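Local coordinates for heme-binding protein A (Haemophilus parasuis 29755, PDB 3TPA) that probably binds glutathione as a periplasmic solute-binding protein of the GbpA family, although it is named for heme, at residues 12-17 / 243-248; 263-268 / 485-490. The protein carries 1 engineered substitution. All blocks are in the same frame, centred on the assembly; numbering follows the deposited sequence.

Two strand pairings, each between segments more than 200 residues apart, meet in one region of this family 5 solute-binding fold, their centres about 13 Å apart. Interaction 1 (12-17 / 243-248) sits at an outermost strand, 243-244, of a five-stranded mixed sheet; interaction 2 (263-268 / 485-490) lies in a six-stranded mixed sheet, where strands 261-276 and 478-491 are neighbours. Along the chain the order is 12-17, 243-248, 263-268, 485-490, with helix 249-255 between 243-248 and 263-268. Each pairing ties a terminal part of the chain to its middle, and packing of V243 and I244 on V488, P489 and L490 brings the two sheets together, with P247 adding a contact to P489.

Interaction 1 (12-17 / 243-248); sequences NCIATA and VIDFPN
D245 reaches across to the loop that follows strand 9-14 with its carboxylate, and A15 N meets both oxygens. OD1 is the nearer at 2.9 Å from A15 N, but the N-H points poorly at it; OD2 is better aligned (168°) yet stands 3.4 Å from the same nitrogen, leaving two weak bonds that share one donor. With chi1 at 67°, CG of D245 sits between its own backbone N and carbonyl carbon, and the side chains of D245 and I14 cross at a slant, with OD2 of D245 3.7 Å from I14 CB. Water 1 extends this grip: it donates to D245 OD2 over 2.6 Å and accepts from T16 N, so the acid holds two successive amides just past the strand's end, one directly and one through water.

Upstream, 9-14 and 243-244 run parallel as neighbouring strands of a mixed sheet, with 243-244 at its edge. C13 N donates to V243 O over 2.9 Å in a nearly straight bond, whereas the return bond from D245 N to C13 O is weak. N12 and V243 share one face; CG of N12 lies anti to its backbone N (chi1 -176°), and OD1 comes within 3.6 Å of V243 CB. C13 and I244 occupy the other face, where C13 SG forms the disulfide with C241, a covalent tie just upstream of strand 243-244.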
ATOM      1  N   ASN A  12     -14.882   1.342 -16.961  1.00 19.55           N
ATOM      2  CA  ASN A  12     -13.593   1.011 -16.343  1.00 18.51           C
ATOM      3  C   ASN A  12     -13.188  -0.380 -16.799  1.00 19.92           C
ATOM      4  O   ASN A  12     -13.822  -1.368 -16.441  1.00 18.11           O
ATOM      5  CB  ASN A  12     -13.701   1.079 -14.807  1.00 21.04           C
ATOM      6  CG  ASN A  12     -12.357   0.827 -14.082  1.00 20.96           C
ATOM      7  OD1 ASN A  12     -11.277   0.980 -14.642  1.00 22.79           O
ATOM      8  ND2 ASN A  12     -12.445   0.435 -12.825  1.00 20.51           N
ATOM      9  N   CYS A  13     -12.132  -0.461 -17.598  1.00 18.52           N
ATOM     10  CA  CYS A  13     -11.751  -1.738 -18.192  1.00 21.03           C
ATOM     11  C   CYS A  13     -10.635  -2.356 -17.402  1.00 22.31           C
ATOM     12  O   CYS A  13      -9.519  -1.837 -17.384  1.00 23.31           O
ATOM     13  CB  CYS A  13     -11.318  -1.559 -19.649  1.00 18.99           C
ATOM     14  SG  CYS A  13     -12.645  -1.033 -20.722  1.00 26.95           S
ATOM     15  N   ILE A  14     -10.947  -3.473 -16.756  1.00 20.33           N
ATOM     16  CA  ILE A  14     -10.026  -4.111 -15.834  1.00 18.35           C
ATOM     17  C   ILE A  14      -9.560  -5.487 -16.303  1.00 26.40           C
ATOM     18  O   ILE A  14     -10.276  -6.195 -17.004  1.00 24.67           O
ATOM     19  CB  ILE A  14     -10.655  -4.220 -14.438  1.00 23.74           C
ATOM     20  CG1 ILE A  14     -12.017  -4.913 -14.534  1.00 21.20           C
ATOM     21  CG2 ILE A  14     -10.811  -2.832 -13.828  1.00 22.54           C
ATOM     22  CD1 ILE A  14     -12.625  -5.236 -13.189  1.00 26.93           C
ATOM     23  N   ALA A  15      -8.357  -5.862 -15.884  1.00 26.48           N
ATOM     24  CA  ALA A  15      -7.706  -7.070 -16.373  1.00 29.67           C
ATOM     25  C   ALA A  15      -8.320  -8.363 -15.846  1.00 35.30           C
ATOM     26  O   ALA A  15      -8.411  -9.349 -16.574  1.00 35.00           O
ATOM     27  CB  ALA A  15      -6.230  -7.031 -16.057  1.00 27.56           C
ATOM     28  N   THR A  16      -8.733  -8.372 -14.583  1.00 30.72           N
ATOM     29  CA  THR A  16      -9.285  -9.599 -14.005  1.00 32.91           C
ATOM     30  C   THR A  16     -10.569  -9.351 -13.212  1.00 32.04           C
ATOM     31  O   THR A  16     -10.799  -8.251 -12.719  1.00 23.79           O
ATOM     32  CB  THR A  16      -8.257 -10.294 -13.103  1.00 38.82           C
ATOM     33  OG1 THR A  16      -7.910  -9.418 -12.027  1.00 43.54           O
ATOM     34  CG2 THR A  16      -6.989 -10.649 -13.894  1.00 40.79           C
ATOM     35  N   ALA A  17     -11.402 -10.381 -13.093  1.00 28.21           N
ATOM     36  CA  ALA A  17     -12.665 -10.257 -12.376  1.00 28.68           C
ATOM     37  C   ALA A  17     -12.377 -10.158 -10.873  1.00 29.99           C
ATOM     38  O   ALA A  17     -11.530 -10.891 -10.363  1.00 30.89           O
ATOM     39  CB  ALA A  17     -13.552 -11.454 -12.676  1.00 29.95           C
ATOM     40  N   VAL A 243     -11.077   4.204 -18.584  1.00 14.53           N
ATOM     41  CA  VAL A 243      -9.932   3.985 -17.704  1.00 14.65           C
ATOM     42  C   VAL A 243      -9.464   2.563 -17.954  1.00 17.51           C
ATOM     43  O   VAL A 243     -10.286   1.698 -18.201  1.00 15.17           O
ATOM     44  CB  VAL A 243     -10.331   4.069 -16.196  1.00 21.12           C
ATOM     45  CG1 VAL A 243      -9.090   4.107 -15.280  1.00 19.85           C
ATOM     46  CG2 VAL A 243     -11.251   5.248 -15.916  1.00 21.55           C
ATOM     47  N   ILE A 244      -8.160   2.311 -17.870  1.00 13.64           N
ATOM     48  CA  ILE A 244      -7.663   0.942 -17.897  1.00 17.75           C
ATOM     49  C   ILE A 244      -6.690   0.696 -16.753  1.00 19.45           C
ATOM     50  O   ILE A 244      -6.095   1.632 -16.213  1.00 19.76           O
ATOM     51  CB  ILE A 244      -6.963   0.594 -19.238  1.00 22.25           C
ATOM     52  CG1 ILE A 244      -5.681   1.420 -19.403  1.00 22.80           C
ATOM     53  CG2 ILE A 244      -7.920   0.799 -20.414  1.00 21.32           C
ATOM     54  CD1 ILE A 244      -4.766   0.920 -20.512  1.00 15.67           C
ATOM     55  N   ASP A 245      -6.531  -0.567 -16.379  1.00 20.26           N
ATOM     56  CA  ASP A 245      -5.536  -0.928 -15.381  1.00 19.71           C
ATOM     57  C   ASP A 245      -4.429  -1.781 -16.011  1.00 18.55           C
ATOM     58  O   ASP A 245      -4.511  -2.162 -17.180  1.00 18.91           O
ATOM     59  CB  ASP A 245      -6.179  -1.618 -14.167  1.00 20.33           C
ATOM     60  CG  ASP A 245      -6.756  -2.985 -14.486  1.00 29.74           C
ATOM     61  OD1 ASP A 245      -6.831  -3.361 -15.677  1.00 26.72           O
ATOM     62  OD2 ASP A 245      -7.158  -3.681 -13.524  1.00 29.20           O
ATOM     63  N   PHE A 246      -3.389  -2.043 -15.226  1.00 21.17           N
ATOM     64  CA  PHE A 246      -2.224  -2.824 -15.659  1.00 20.88           C
ATOM     65  C   PHE A 246      -1.850  -2.612 -17.131  1.00 25.51           C
ATOM     66  O   PHE A 246      -1.797  -3.558 -17.905  1.00 23.75           O
ATOM     67  CB  PHE A 246      -2.420  -4.317 -15.339  1.00 20.69           C
ATOM     68  CG  PHE A 246      -2.547  -4.606 -13.852  1.00 21.91           C
ATOM     69  CD1 PHE A 246      -1.425  -4.724 -13.051  1.00 24.36           C
ATOM     70  CD2 PHE A 246      -3.791  -4.727 -13.262  1.00 27.13           C
ATOM     71  CE1 PHE A 246      -1.547  -4.974 -11.670  1.00 31.68           C
ATOM     72  CE2 PHE A 246      -3.919  -4.975 -11.889  1.00 26.15           C
ATOM     73  CZ  PHE A 246      -2.799  -5.101 -11.093  1.00 23.40           C
ATOM     74  N   PRO A 247      -1.567  -1.357 -17.511  1.00 19.98           N
ATOM     75  CA  PRO A 247      -1.057  -1.106 -18.859  1.00 22.39           C
ATOM     76  C   PRO A 247       0.298  -1.775 -19.082  1.00 23.47           C
ATOM     77  O   PRO A 247       1.150  -1.721 -18.200  1.00 19.72           O
ATOM     78  CB  PRO A 247      -0.875   0.412 -18.879  1.00 17.67           C
ATOM     79  CG  PRO A 247      -0.621   0.776 -17.440  1.00 21.72           C
ATOM     80  CD  PRO A 247      -1.497  -0.161 -16.653  1.00 19.26           C
ATOM     81  N   ASN A 248       0.505  -2.412 -20.233  1.00 20.86           N
ATOM     82  CA  ASN A 248       1.835  -2.909 -20.561  0.53 23.97           C
ATOM     83  C   ASN A 248       2.816  -1.750 -20.593  1.00 21.66           C
ATOM     84  O   ASN A 248       2.560  -0.722 -21.221  1.00 17.74           O
ATOM     85  CB  ASN A 248       1.849  -3.628 -21.911  0.53 24.01           C
ATOM     86  CG  ASN A 248       1.488  -5.095 -21.803  0.53 22.22           C
ATOM     87  OD1 ASN A 248       1.455  -5.670 -20.714  0.53 18.35           O
ATOM     88  ND2 ASN A 248       1.218  -5.716 -22.947  0.53 22.78           N
TER
HETATM   89  O   HOH W   1      -7.712  -6.105 -12.794  1.00 24.85           O

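Interaction 2 (263-268 / 485-490); sequences LLEREG and INYVPL
L264 O is gripped from strand 485-490 by V488 N at 2.8 Å and by the weaker CA-H of Y487, at 3.3 Å from Y487 CA to L264 O. L264 N returns a bond to V488 O, while R266 and N486 form the next hydrogen-bonded pair of this ladder, which joins antiparallel neighbours of the six-stranded mixed sheet.

On the face of L263, E265, Y487 and P489, which helix 249-255 touches through I252 and M255, the Y487 ring is wedged among aliphatic groups. E265 CB lies 3.6 Å from Y487 CD1. CG of L263 lies anti to its backbone N (chi1 -180°), and CD2 beyond it approaches that same ring carbon obliquely. I485 CG2 rests over one ring face, offset toward the rim. The E265 side chain runs beside the tyrosine, pointing the same way; water 2 lies in the ring plane and accepts from Y487 OH while donating to E265 OE2. On the other face L264 CD1 meets L490 CD1 at 3.5 Å, the two leucines slanting past each other.

N486 ND2 donates to water 3, which donates in turn to E267 O. Backbone pairing thus fixes the register and apolar contacts pack both faces, while polar linkage at these two points runs through water.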
ATOM      1  N   LEU A 263      -2.432  10.382 -19.485  1.00 19.45           N
ATOM      2  CA  LEU A 263      -1.704   9.410 -18.679  1.00 19.32           C
ATOM      3  C   LEU A 263      -1.247  10.028 -17.355  1.00 19.96           C
ATOM      4  O   LEU A 263      -0.334  10.844 -17.336  1.00 22.26           O
ATOM      5  CB  LEU A 263      -0.485   8.874 -19.439  1.00 24.89           C
ATOM      6  CG  LEU A 263       0.319   7.840 -18.632  1.00 26.44           C
ATOM      7  CD1 LEU A 263      -0.460   6.527 -18.502  1.00 22.27           C
ATOM      8  CD2 LEU A 263       1.676   7.592 -19.252  1.00 26.34           C
ATOM      9  N   LEU A 264      -1.887   9.638 -16.256  1.00 19.11           N
ATOM     10  CA  LEU A 264      -1.479  10.099 -14.928  1.00 21.55           C
ATOM     11  C   LEU A 264      -0.425   9.161 -14.326  1.00 25.33           C
ATOM     12  O   LEU A 264      -0.512   7.937 -14.478  1.00 16.64           O
ATOM     13  CB  LEU A 264      -2.687  10.183 -13.993  1.00 19.84           C
ATOM     14  CG  LEU A 264      -3.880  11.028 -14.442  1.00 25.23           C
ATOM     15  CD1 LEU A 264      -5.038  10.889 -13.464  1.00 23.69           C
ATOM     16  CD2 LEU A 264      -3.482  12.490 -14.597  1.00 24.96           C
ATOM     17  N   GLU A 265       0.562   9.730 -13.632  1.00 20.50           N
ATOM     18  CA  GLU A 265       1.604   8.928 -12.989  1.00 18.84           C
ATOM     19  C   GLU A 265       2.053   9.533 -11.673  1.00 19.69           C
ATOM     20  O   GLU A 265       1.963  10.738 -11.463  1.00 19.90           O
ATOM     21  CB  GLU A 265       2.828   8.792 -13.893  1.00 19.43           C
ATOM     22  CG  GLU A 265       3.431  10.131 -14.319  1.00 22.60           C
ATOM     23  CD  GLU A 265       4.627   9.942 -15.230  1.00 26.25           C
ATOM     24  OE1 GLU A 265       4.492  10.172 -16.447  1.00 28.07           O
ATOM     25  OE2 GLU A 265       5.698   9.543 -14.735  1.00 26.06           O
ATOM     26  N   ARG A 266       2.534   8.671 -10.789  1.00 19.39           N
ATOM     27  CA  ARG A 266       3.189   9.103  -9.559  1.00 17.80           C
ATOM     28  C   ARG A 266       3.897   7.916  -8.915  1.00 18.70           C
ATOM     29  O   ARG A 266       3.602   6.767  -9.217  1.00 23.86           O
ATOM     30  CB  ARG A 266       2.195   9.741  -8.594  1.00 19.47           C
ATOM     31  CG  ARG A 266       1.093   8.822  -8.110  1.00 16.83           C
ATOM     32  CD  ARG A 266       0.241   9.527  -7.063  1.00 25.08           C
ATOM     33  NE  ARG A 266       1.004   9.738  -5.839  1.00 27.04           N
ATOM     34  CZ  ARG A 266       0.661  10.571  -4.866  1.00 30.48           C
ATOM     35  NH1 ARG A 266       1.427  10.668  -3.796  1.00 29.41           N
ATOM     36  NH2 ARG A 266      -0.443  11.300  -4.955  1.00 21.85           N
ATOM     37  N   GLU A 267       4.842   8.198  -8.040  1.00 19.58           N
ATOM     38  CA  GLU A 267       5.650   7.153  -7.412  1.00 18.00           C
ATOM     39  C   GLU A 267       4.792   6.292  -6.508  1.00 17.52           C
ATOM     40  O   GLU A 267       3.886   6.787  -5.848  1.00 18.29           O
ATOM     41  CB  GLU A 267       6.814   7.793  -6.642  1.00 15.63           C
ATOM     42  CG  GLU A 267       7.701   8.647  -7.554  1.00 23.55           C
ATOM     43  CD  GLU A 267       8.822   9.332  -6.807  1.00 33.13           C
ATOM     44  OE1 GLU A 267       8.590   9.786  -5.674  1.00 29.60           O
ATOM     45  OE2 GLU A 267       9.940   9.413  -7.346  1.00 43.89           O
ATOM     46  N   GLY A 268       5.065   4.993  -6.510  1.00 15.52           N
ATOM     47  CA  GLY A 268       4.369   4.083  -5.627  1.00 18.40           C
ATOM     48  C   GLY A 268       4.970   4.227  -4.240  1.00 15.99           C
ATOM     49  O   GLY A 268       6.095   4.687  -4.104  1.00 16.48           O
ATOM     50  N   ILE A 485       6.794   3.453 -10.461  1.00 18.50           N
ATOM     51  CA  ILE A 485       5.808   4.469 -10.806  1.00 18.85           C
ATOM     52  C   ILE A 485       4.466   3.824 -11.116  1.00 23.37           C
ATOM     53  O   ILE A 485       4.403   2.848 -11.854  1.00 25.08           O
ATOM     54  CB  ILE A 485       6.239   5.289 -12.022  1.00 19.57           C
ATOM     55  CG1 ILE A 485       7.415   6.191 -11.660  1.00 18.62           C
ATOM     56  CG2 ILE A 485       5.065   6.132 -12.524  1.00 16.93           C
ATOM     57  CD1 ILE A 485       8.007   6.947 -12.829  1.00 23.60           C
ATOM     58  N   ASN A 486       3.389   4.363 -10.551  1.00 17.29           N
ATOM     59  CA  ASN A 486       2.059   3.864 -10.881  1.00 16.67           C
ATOM     60  C   ASN A 486       1.452   4.701 -11.988  1.00 19.90           C
ATOM     61  O   ASN A 486       1.595   5.926 -12.003  1.00 18.62           O
ATOM     62  CB  ASN A 486       1.138   3.893  -9.660  1.00 16.38           C
ATOM     63  CG  ASN A 486       1.483   2.816  -8.637  1.00 27.41           C
ATOM     64  OD1 ASN A 486       1.763   1.667  -8.992  1.00 29.93           O
ATOM     65  ND2 ASN A 486       1.451   3.182  -7.365  1.00 19.91           N
ATOM     66  N   TYR A 487       0.755   4.039 -12.899  1.00 12.01           N
ATOM     67  CA  TYR A 487       0.097   4.732 -13.995  1.00 16.49           C
ATOM     68  C   TYR A 487      -1.399   4.537 -13.963  1.00 16.43           C
ATOM     69  O   TYR A 487      -1.884   3.439 -13.726  1.00 21.89           O
ATOM     70  CB  TYR A 487       0.620   4.217 -15.335  1.00 16.74           C
ATOM     71  CG  TYR A 487       2.076   4.500 -15.572  1.00 15.25           C
ATOM     72  CD1 TYR A 487       2.507   5.783 -15.862  1.00 20.36           C
ATOM     73  CD2 TYR A 487       3.019   3.488 -15.497  1.00 15.09           C
ATOM     74  CE1 TYR A 487       3.845   6.058 -16.075  1.00 20.62           C
ATOM     75  CE2 TYR A 487       4.378   3.753 -15.714  1.00 20.27           C
ATOM     76  CZ  TYR A 487       4.774   5.039 -16.014  1.00 23.35           C
ATOM     77  OH  TYR A 487       6.102   5.332 -16.229  1.00 29.97           O
ATOM     78  N   VAL A 488      -2.131   5.611 -14.212  1.00 18.24           N
ATOM     79  CA  VAL A 488      -3.558   5.507 -14.503  1.00 17.13           C
ATOM     80  C   VAL A 488      -3.831   6.140 -15.874  1.00 23.03           C
ATOM     81  O   VAL A 488      -3.907   7.367 -16.011  1.00 19.72           O
ATOM     82  CB  VAL A 488      -4.436   6.169 -13.432  1.00 16.76           C
ATOM     83  CG1 VAL A 488      -5.891   6.164 -13.863  1.00 19.12           C
ATOM     84  CG2 VAL A 488      -4.298   5.458 -12.085  1.00 17.08           C
ATOM     85  N   PRO A 489      -3.957   5.297 -16.908  1.00 19.26           N
ATOM     86  CA  PRO A 489      -4.244   5.813 -18.254  1.00 20.11           C
ATOM     87  C   PRO A 489      -5.730   6.134 -18.398  1.00 22.42           C
ATOM     88  O   PRO A 489      -6.574   5.247 -18.265  1.00 23.01           O
ATOM     89  CB  PRO A 489      -3.852   4.643 -19.169  1.00 21.50           C
ATOM     90  CG  PRO A 489      -3.105   3.650 -18.273  1.00 18.91           C
ATOM     91  CD  PRO A 489      -3.703   3.847 -16.920  1.00 20.46           C
ATOM     92  N   LEU A 490      -6.044   7.395 -18.664  1.00 20.31           N
ATOM     93  CA  LEU A 490      -7.427   7.827 -18.797  1.00 17.72           C
ATOM     94  C   LEU A 490      -7.760   8.290 -20.205  1.00 19.60           C
ATOM     95  O   LEU A 490      -6.927   8.882 -20.883  1.00 24.28           O
ATOM     96  CB  LEU A 490      -7.703   9.004 -17.867  1.00 13.83           C
ATOM     97  CG  LEU A 490      -7.553   8.827 -16.371  1.00 16.79           C
ATOM     98  CD1 LEU A 490      -7.677  10.183 -15.704  1.00 18.68           C
ATOM     99  CD2 LEU A 490      -8.598   7.853 -15.861  1.00 19.32           C
TER
HETATM  100  O   HOH W   2       7.011   7.664 -16.516  1.00 21.96           O
HETATM  101  O   HOH W   3       1.385   5.682  -5.909  1.00 34.89           O